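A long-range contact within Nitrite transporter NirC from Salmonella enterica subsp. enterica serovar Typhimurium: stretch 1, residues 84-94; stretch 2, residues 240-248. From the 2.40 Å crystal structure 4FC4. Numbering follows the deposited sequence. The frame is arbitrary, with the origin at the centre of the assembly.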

# COMPACT_ATOMS: atom_id res chain seq x y z
N THR B 84 10.38 17.55 -22.57
CA THR B 84 11.01 18.86 -22.27
C THR B 84 12.32 18.70 -21.46
O THR B 84 13.34 19.40 -21.78
CB THR B 84 10.10 19.88 -21.56
OG1 THR B 84 9.80 19.40 -20.26
CG2 THR B 84 8.84 20.17 -22.33
N MET B 85 12.27 17.82 -20.43
CA MET B 85 13.47 17.43 -19.64
C MET B 85 14.49 16.59 -20.41
O MET B 85 15.67 16.94 -20.41
CB MET B 85 13.11 16.70 -18.35
CG MET B 85 14.28 16.30 -17.45
SD MET B 85 13.62 15.48 -15.95
CE MET B 85 13.22 13.85 -16.55
N PHE B 86 14.04 15.53 -21.09
CA PHE B 86 14.95 14.56 -21.68
C PHE B 86 15.82 15.25 -22.72
O PHE B 86 17.09 15.12 -22.75
CB PHE B 86 14.17 13.38 -22.34
CG PHE B 86 13.57 12.38 -21.36
CD1 PHE B 86 14.35 11.71 -20.40
CD2 PHE B 86 12.19 12.07 -21.41
CE1 PHE B 86 13.78 10.77 -19.52
CE2 PHE B 86 11.61 11.14 -20.53
CZ PHE B 86 12.40 10.51 -19.58
N LEU B 87 15.12 15.97 -23.60
CA LEU B 87 15.76 16.64 -24.71
C LEU B 87 16.72 17.73 -24.24
O LEU B 87 17.75 17.94 -24.85
CB LEU B 87 14.72 17.17 -25.69
CG LEU B 87 13.78 16.09 -26.25
CD1 LEU B 87 12.89 16.71 -27.31
CD2 LEU B 87 14.56 14.94 -26.89
N THR B 88 16.41 18.36 -23.11
CA THR B 88 17.26 19.42 -22.58
C THR B 88 18.61 18.80 -22.20
O THR B 88 19.69 19.28 -22.68
CB THR B 88 16.60 20.11 -21.36
OG1 THR B 88 15.54 20.96 -21.84
CG2 THR B 88 17.60 20.93 -20.56
N LEU B 89 18.54 17.75 -21.38
CA LEU B 89 19.70 16.99 -20.95
C LEU B 89 20.43 16.43 -22.16
O LEU B 89 21.66 16.40 -22.16
CB LEU B 89 19.30 15.87 -19.95
CG LEU B 89 18.86 16.46 -18.60
CD1 LEU B 89 18.32 15.44 -17.62
CD2 LEU B 89 20.03 17.20 -17.96
N GLY B 90 19.70 16.00 -23.18
CA GLY B 90 20.33 15.56 -24.45
C GLY B 90 21.15 16.64 -25.15
O GLY B 90 22.31 16.40 -25.55
N VAL B 91 20.58 17.85 -25.25
CA VAL B 91 21.34 18.99 -25.84
C VAL B 91 22.57 19.27 -24.98
O VAL B 91 23.68 19.39 -25.49
CB VAL B 91 20.46 20.26 -26.03
CG1 VAL B 91 21.28 21.45 -26.48
CG2 VAL B 91 19.31 19.98 -27.02
N LYS B 92 22.38 19.32 -23.66
CA LYS B 92 23.47 19.61 -22.72
C LYS B 92 24.59 18.54 -22.77
O LYS B 92 25.78 18.86 -22.77
CB LYS B 92 22.90 19.84 -21.30
CG LYS B 92 22.45 21.28 -21.02
CD LYS B 92 23.67 22.14 -20.67
CE LYS B 92 23.51 23.61 -21.05
NZ LYS B 92 24.74 24.05 -21.74
N ALA B 93 24.23 17.26 -22.86
CA ALA B 93 25.22 16.18 -22.94
C ALA B 93 25.89 16.07 -24.31
O ALA B 93 26.93 15.42 -24.44
CB ALA B 93 24.57 14.86 -22.60
N GLY B 94 25.31 16.69 -25.32
CA GLY B 94 25.84 16.62 -26.69
C GLY B 94 25.30 15.45 -27.49
O GLY B 94 25.74 15.22 -28.58
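Stretch 2 (240-248) FMGLGYWYA

The centre of the contact is apolar and built around Gly242. Gly242 CA lies 5.0 Å from Met85 CA, the nearest CA pair across the contact. Thr88 CG2 sits 3.8 Å from Gly242 CA. A CB on Gly242 would point toward stretch 1 and clash with that methyl, so the bare backbone makes the room. Thr88 OG1 donates a hydrogen bond to Thr84 O at 2.7 Å, within its own helix. Thr88 CG2 also meets Leu243 CD1 at 3.7 Å. Leu89 CD2 lies 3.3 Å from Gly242 O. On the Met85 side, Met85 SD touches Met241 CB at 3.8 Å.

Stretch 2 is helical and packs on the helix of stretch 1, residues 84-93. The two run in broadly the same direction, crossing at -39°, with axes 8.4 Å apart at closest approach. A wider pi-type turn spans 240-243.

Further along, the CA-to-CB bond of Trp246 points toward stretch 1, and chi1 is t. Lys92 CD lies over one face of Trp246, 3.6 Å from the centroid of the Trp246 five-membered ring, a CH-pi contact. Trp246 CH2 comes within 3.5 Å of Lys92 O.

At the exposed edge, Lys92 CE is 4.0 Å from Tyr247 OH. No hydrogen bond crosses between the stretches, so packing alone joins them directly. Stretch 1 ends in a Schellman motif at Gly94, where phi is positive.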

# COMPACT_ATOMS: atom_id res chain seq x y z
N PHE B 240 14.11 23.96 -14.41
CA PHE B 240 14.17 23.49 -13.02
C PHE B 240 14.71 22.08 -12.97
O PHE B 240 15.41 21.75 -12.02
CB PHE B 240 12.83 23.50 -12.28
CG PHE B 240 12.11 24.80 -12.31
CD1 PHE B 240 12.75 26.01 -12.63
CD2 PHE B 240 10.75 24.83 -11.96
CE1 PHE B 240 12.04 27.21 -12.64
CE2 PHE B 240 10.04 26.03 -11.97
CZ PHE B 240 10.67 27.22 -12.30
N MET B 241 14.38 21.24 -13.95
CA MET B 241 14.83 19.86 -13.91
C MET B 241 16.04 19.65 -14.80
O MET B 241 17.12 19.31 -14.31
CB MET B 241 13.70 18.84 -14.18
CG MET B 241 12.66 18.77 -13.06
SD MET B 241 13.26 18.04 -11.54
CE MET B 241 13.48 16.33 -12.07
N GLY B 242 15.91 19.90 -16.09
CA GLY B 242 17.03 19.73 -17.02
C GLY B 242 18.25 20.52 -16.60
O GLY B 242 19.35 19.97 -16.31
N LEU B 243 18.08 21.84 -16.56
CA LEU B 243 19.21 22.69 -16.29
C LEU B 243 19.55 22.63 -14.81
O LEU B 243 20.71 22.62 -14.46
CB LEU B 243 18.94 24.11 -16.75
CG LEU B 243 19.67 24.60 -17.99
CD1 LEU B 243 19.70 23.56 -19.09
CD2 LEU B 243 19.09 25.93 -18.47
N GLY B 244 18.53 22.54 -13.95
CA GLY B 244 18.75 22.31 -12.51
C GLY B 244 19.73 21.18 -12.20
O GLY B 244 20.76 21.38 -11.56
N TYR B 245 19.42 19.99 -12.69
CA TYR B 245 20.27 18.83 -12.36
C TYR B 245 21.61 18.82 -13.09
O TYR B 245 22.63 18.39 -12.53
CB TYR B 245 19.52 17.52 -12.48
CG TYR B 245 18.71 17.22 -11.21
CD1 TYR B 245 19.37 16.85 -10.04
CD2 TYR B 245 17.31 17.27 -11.20
CE1 TYR B 245 18.69 16.54 -8.87
CE2 TYR B 245 16.60 16.94 -10.01
CZ TYR B 245 17.31 16.61 -8.85
OH TYR B 245 16.72 16.31 -7.67
N TRP B 246 21.61 19.37 -14.30
CA TRP B 246 22.86 19.63 -15.00
C TRP B 246 23.84 20.44 -14.18
O TRP B 246 24.96 20.03 -13.99
CB TRP B 246 22.63 20.27 -16.37
CG TRP B 246 23.93 20.40 -17.12
CD1 TRP B 246 24.75 21.53 -17.23
CD2 TRP B 246 24.63 19.34 -17.88
NE1 TRP B 246 25.85 21.26 -17.98
CE2 TRP B 246 25.85 19.95 -18.40
CE3 TRP B 246 24.38 18.00 -18.16
CZ2 TRP B 246 26.76 19.24 -19.18
CZ3 TRP B 246 25.31 17.28 -18.94
CH2 TRP B 246 26.47 17.90 -19.45
N TYR B 247 23.42 21.58 -13.61
CA TYR B 247 24.36 22.37 -12.79
C TYR B 247 24.58 21.87 -11.36
O TYR B 247 25.37 22.45 -10.64
CB TYR B 247 23.99 23.85 -12.81
CG TYR B 247 24.17 24.42 -14.17
CD1 TYR B 247 25.47 24.68 -14.68
CD2 TYR B 247 23.07 24.66 -15.00
CE1 TYR B 247 25.66 25.19 -15.95
CE2 TYR B 247 23.25 25.19 -16.28
CZ TYR B 247 24.55 25.45 -16.74
OH TYR B 247 24.72 25.93 -18.01
N ALA B 248 23.88 20.80 -10.96
CA ALA B 248 23.97 20.20 -9.62
C ALA B 248 25.03 19.08 -9.51
O ALA B 248 25.42 18.68 -8.40
CB ALA B 248 22.59 19.67 -9.15